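Local coordinates for beta-glucoside kinase (Listeria monocytogenes, PDB 4HTL), which catalyses the ATP-dependent phosphorylation of cellobiose to cellobiose-6'-phosphate and may also regulate transcription of the cellobiose-PTS operon, at residues A7-D10 / A15-M18; N231-Y234 / H240-I243. All blocks are in the same frame, centred on the assembly; numbering follows the deposited sequence.

How the contacts relate
The two contacts lie on opposite sides of the chain's centre, in different sheets of the ROK fold, their own centres about 28 Å apart and their nearest atoms about 14 Å apart. Each belongs to a different five-stranded mixed sheet, and the two sheets share the strand order 3-2-1-4-5, in keeping with the duplicated sheet of the actin-like ATPase clan. Contact 1 pairs two neighbouring strands of one sheet through backbone hydrogen bonds; it is partly buried and falls at the probable ATP-binding hairpin. Contact 2 sets a helix against a strand of the other sheet. Its touching residues are all buried and apolar, and it lies away from the probable ATP site, with the second subunit beside its helix.

Contact 1: A7-D10 / A15-M18; sequences AAFD and ALKM
Asp10 and Lys17 face each other as an antiparallel hydrogen-bonded pair. Asp10 N donates a nearly straight bond of 2.8 Å to Lys17 O. Lys17 N returns one of 3.0 Å to Asp10 O. One step along, Phe9 and Met18 form a non-hydrogen-bonded pair, where Ala8 O receives a CA-H...O contact from Met18 CA at 3.2 Å. Their side chains share the face covered by helix 40-52. CG of the selenomethionine Met18 lies 3.7 Å from Phe9 CD1. SE of Met18 stands at the edge of the Phe9 ring, 5.4 Å from the centroid, in a long Met-aromatic contact. The two strands make a beta hairpin at the start of the ROK fold, and Ala8, Phe9 and Asp10 probably belong to the ATP-binding segment, as in related kinases. On the other face, Asp10 and Lys17 run side by side. With its CG anti to the backbone N (chi1 178°), Asp10 places OD2 beside the aliphatic chain of Lys17, 4.0 Å from Lys17 CD. Asp10 OD2 and Lys17 NZ remain 4.7 Å apart, so the opposite charges do not touch. Each polar end has another partner: Asp10 OD1 bonds to Ser63 OG, and Lys17 NZ to Asn278 O. Where the strands approach the turn, a water donates to both Asp10 O and Ala15 O, bridging the two carbonyls.

Contact 2: N231-Y234 / H240-I243; sequences NLIY and HIFI
Ile241 of strand 240-244 is the one residue of its segment that touches the helical segment 231-234, meeting Leu232 and Ile233. Just before it, the backbone of His240 bonds to Leu127 of the neighbouring strand 126-131. CB of Ile241 points toward the helix; with CG1 anti to the carbonyl carbon and the chain extended beyond it (chi2 176°), CD1 becomes the touching atom. That single methyl, Ile241 CD1, sits 4.0 Å from Ile233 CG1 and 4.3 Å from Leu232 CB, touching two successive helix residues. The Ile233 and Ile241 side chains meet at about a right angle. Phe242 takes the other face of the sheet, where its ring meets that of Phe126. Ile243 returns to the helical side but packs on Phe253 and Leu257 of helix 253-261, whose Met261 also touches Ile233. Helix 212-236 here packs on the second of the two five-stranded sheets of the ROK fold, and Leu232 also touches Leu235 of the second subunit. With all three touching residues buried and no hydrogen bond across the segments, the contact is a small one, and its cohesion probably comes from dispersion and the exclusion of water, leaving the backbone bonds of the strand to its sheet neighbours.

Contact 1: A7-D10 / A15-M18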
loop_
_atom_site.group_PDB
_atom_site.type_symbol
_atom_site.label_atom_id
_atom_site.label_comp_id
_atom_site.label_asym_id
_atom_site.label_seq_id
_atom_site.Cartn_x
_atom_site.Cartn_y
_atom_site.Cartn_z
ATOM N N ALA A 7 15.116 9.852 -27.877
ATOM C CA ALA A 7 14.875 11.167 -27.267
ATOM C C ALA A 7 14.052 10.980 -25.992
ATOM O O ALA A 7 12.922 10.500 -26.052
ATOM C CB ALA A 7 14.149 12.088 -28.233
ATOM N N ALA A 8 14.628 11.349 -24.853
ATOM C CA ALA A 8 13.981 11.200 -23.554
ATOM C C ALA A 8 13.646 12.561 -22.985
ATOM O O ALA A 8 14.460 13.515 -23.052
ATOM C CB ALA A 8 14.884 10.412 -22.574
ATOM N N PHE A 9 12.470 12.648 -22.387
ATOM C CA PHE A 9 12.016 13.833 -21.729
ATOM C C PHE A 9 11.556 13.540 -20.319
ATOM O O PHE A 9 10.757 12.649 -20.096
ATOM C CB PHE A 9 10.837 14.470 -22.478
ATOM C CG PHE A 9 11.164 14.897 -23.875
ATOM C CD1 PHE A 9 11.821 16.086 -24.089
ATOM C CD2 PHE A 9 10.863 14.089 -24.966
ATOM C CE1 PHE A 9 12.166 16.484 -25.369
ATOM C CE2 PHE A 9 11.211 14.480 -26.255
ATOM C CZ PHE A 9 11.870 15.676 -26.455
ATOM N N ASP A 10 11.992 14.378 -19.388
ATOM C CA ASP A 10 11.569 14.267 -18.004
ATOM C C ASP A 10 11.013 15.596 -17.561
ATOM O O ASP A 10 11.770 16.572 -17.366
ATOM C CB ASP A 10 12.751 13.879 -17.126
ATOM C CG ASP A 10 12.384 13.781 -15.653
ATOM O OD1 ASP A 10 11.193 13.523 -15.270
ATOM O OD2 ASP A 10 13.311 13.942 -14.878
ATOM N N ALA A 15 11.897 22.409 -14.187
ATOM C CA ALA A 15 12.735 22.241 -15.361
ATOM C C ALA A 15 12.233 21.072 -16.199
ATOM O O ALA A 15 11.616 20.129 -15.689
ATOM C CB ALA A 15 14.185 22.001 -14.967
ATOM N N LEU A 16 12.495 21.151 -17.487
ATOM C CA LEU A 16 12.276 20.065 -18.409
ATOM C C LEU A 16 13.652 19.556 -18.758
ATOM O O LEU A 16 14.478 20.328 -19.271
ATOM C CB LEU A 16 11.577 20.536 -19.688
ATOM C CG LEU A 16 11.422 19.511 -20.829
ATOM C CD1 LEU A 16 10.504 18.326 -20.450
ATOM C CD2 LEU A 16 10.927 20.165 -22.098
ATOM N N LYS A 17 13.937 18.299 -18.402
ATOM C CA LYS A 17 15.185 17.682 -18.791
ATOM C C LYS A 17 14.990 16.869 -20.071
ATOM O O LYS A 17 13.945 16.247 -20.269
ATOM C CB LYS A 17 15.685 16.789 -17.668
ATOM C CG LYS A 17 16.058 17.543 -16.385
ATOM C CD LYS A 17 16.386 16.541 -15.282
ATOM C CE LYS A 17 16.898 17.209 -14.009
ATOM N NZ LYS A 17 16.761 16.322 -12.823
HETATM N N MSE A 18 16.011 16.861 -20.924
HETATM C CA MSE A 18 15.923 16.230 -22.223
HETATM C C MSE A 18 17.263 15.553 -22.495
HETATM O O MSE A 18 18.324 16.062 -22.079
HETATM C CB MSE A 18 15.613 17.278 -23.311
HETATM C CG MSE A 18 14.578 18.305 -22.924
HETATM SE SE MSE A 18 14.360 19.740 -24.248
HETATM C CE MSE A 18 14.531 21.145 -23.017
HETATM O O HOH W 1 12.882 17.503 -14.658
#

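Contact 2: N231-Y234 / H240-I243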
loop_
_atom_site.group_PDB
_atom_site.type_symbol
_atom_site.label_atom_id
_atom_site.label_comp_id
_atom_site.label_asym_id
_atom_site.label_seq_id
_atom_site.Cartn_x
_atom_site.Cartn_y
_atom_site.Cartn_z
ATOM N N ASN A 231 3.664 2.913 8.015
ATOM C CA ASN A 231 2.514 2.506 7.232
ATOM C C ASN A 231 2.948 1.676 6.008
ATOM O O ASN A 231 2.342 0.635 5.680
ATOM C CB ASN A 231 1.733 3.707 6.691
ATOM C CG ASN A 231 0.873 4.426 7.747
ATOM O OD1 ASN A 231 0.566 3.876 8.794
ATOM N ND2 ASN A 231 0.399 5.641 7.378
ATOM N N LEU A 232 3.915 2.199 5.256
ATOM C CA LEU A 232 4.375 1.520 4.046
ATOM C C LEU A 232 4.945 0.125 4.306
ATOM O O LEU A 232 4.740 -0.807 3.516
ATOM C CB LEU A 232 5.414 2.376 3.310
ATOM C CG LEU A 232 4.945 3.671 2.662
ATOM C CD1 LEU A 232 6.114 4.522 2.199
ATOM C CD2 LEU A 232 3.850 3.518 1.606
ATOM N N ILE A 233 5.723 0.013 5.364
ATOM C CA ILE A 233 6.373 -1.237 5.753
ATOM C C ILE A 233 5.316 -2.315 6.020
ATOM O O ILE A 233 5.361 -3.382 5.437
ATOM C CB ILE A 233 7.293 -1.027 6.970
ATOM C CG1 ILE A 233 8.551 -0.273 6.507
ATOM C CG2 ILE A 233 7.649 -2.353 7.671
ATOM C CD1 ILE A 233 9.339 0.327 7.641
ATOM N N TYR A 234 4.302 -1.956 6.794
ATOM C CA TYR A 234 3.258 -2.931 7.172
ATOM C C TYR A 234 2.327 -3.260 5.989
ATOM O O TYR A 234 1.869 -4.372 5.840
ATOM C CB TYR A 234 2.510 -2.459 8.443
ATOM C CG TYR A 234 3.377 -2.751 9.664
ATOM C CD1 TYR A 234 4.211 -1.814 10.201
ATOM C CD2 TYR A 234 3.322 -3.973 10.279
ATOM C CE1 TYR A 234 5.015 -2.106 11.286
ATOM C CE2 TYR A 234 4.125 -4.294 11.332
ATOM C CZ TYR A 234 4.950 -3.338 11.873
ATOM O OH TYR A 234 5.807 -3.643 12.907
ATOM N N HIS A 240 13.156 -3.200 0.761
ATOM C CA HIS A 240 13.930 -1.950 0.665
ATOM C C HIS A 240 12.988 -0.799 0.381
ATOM O O HIS A 240 12.037 -0.943 -0.399
ATOM C CB HIS A 240 14.943 -1.975 -0.483
ATOM C CG HIS A 240 16.047 -2.960 -0.308
ATOM N ND1 HIS A 240 15.834 -4.302 -0.321
ATOM C CD2 HIS A 240 17.405 -2.778 -0.135
ATOM C CE1 HIS A 240 17.002 -4.931 -0.161
ATOM N NE2 HIS A 240 17.968 -3.999 -0.032
ATOM N N ILE A 241 13.239 0.335 1.017
ATOM C CA ILE A 241 12.627 1.602 0.631
ATOM C C ILE A 241 13.745 2.566 0.319
ATOM O O ILE A 241 14.573 2.892 1.182
ATOM C CB ILE A 241 11.708 2.190 1.725
ATOM C CG1 ILE A 241 10.589 1.165 2.087
ATOM C CG2 ILE A 241 11.096 3.546 1.293
ATOM C CD1 ILE A 241 9.692 1.611 3.224
ATOM N N PHE A 242 13.752 3.017 -0.920
ATOM C CA PHE A 242 14.756 3.965 -1.392
ATOM C C PHE A 242 14.218 5.372 -1.289
ATOM O O PHE A 242 13.156 5.691 -1.863
ATOM C CB PHE A 242 15.187 3.648 -2.819
ATOM C CG PHE A 242 15.763 2.250 -2.982
ATOM C CD1 PHE A 242 16.891 1.877 -2.295
ATOM C CD2 PHE A 242 15.120 1.283 -3.753
ATOM C CE1 PHE A 242 17.400 0.604 -2.380
ATOM C CE2 PHE A 242 15.646 0.020 -3.867
ATOM C CZ PHE A 242 16.762 -0.328 -3.178
ATOM N N ILE A 243 14.960 6.231 -0.589
ATOM C CA ILE A 243 14.468 7.568 -0.324
ATOM C C ILE A 243 15.318 8.586 -1.061
ATOM O O ILE A 243 16.549 8.510 -1.032
ATOM C CB ILE A 243 14.444 7.908 1.181
ATOM C CG1 ILE A 243 13.731 6.796 2.019
ATOM C CG2 ILE A 243 13.744 9.293 1.352
ATOM C CD1 ILE A 243 13.723 6.983 3.552
#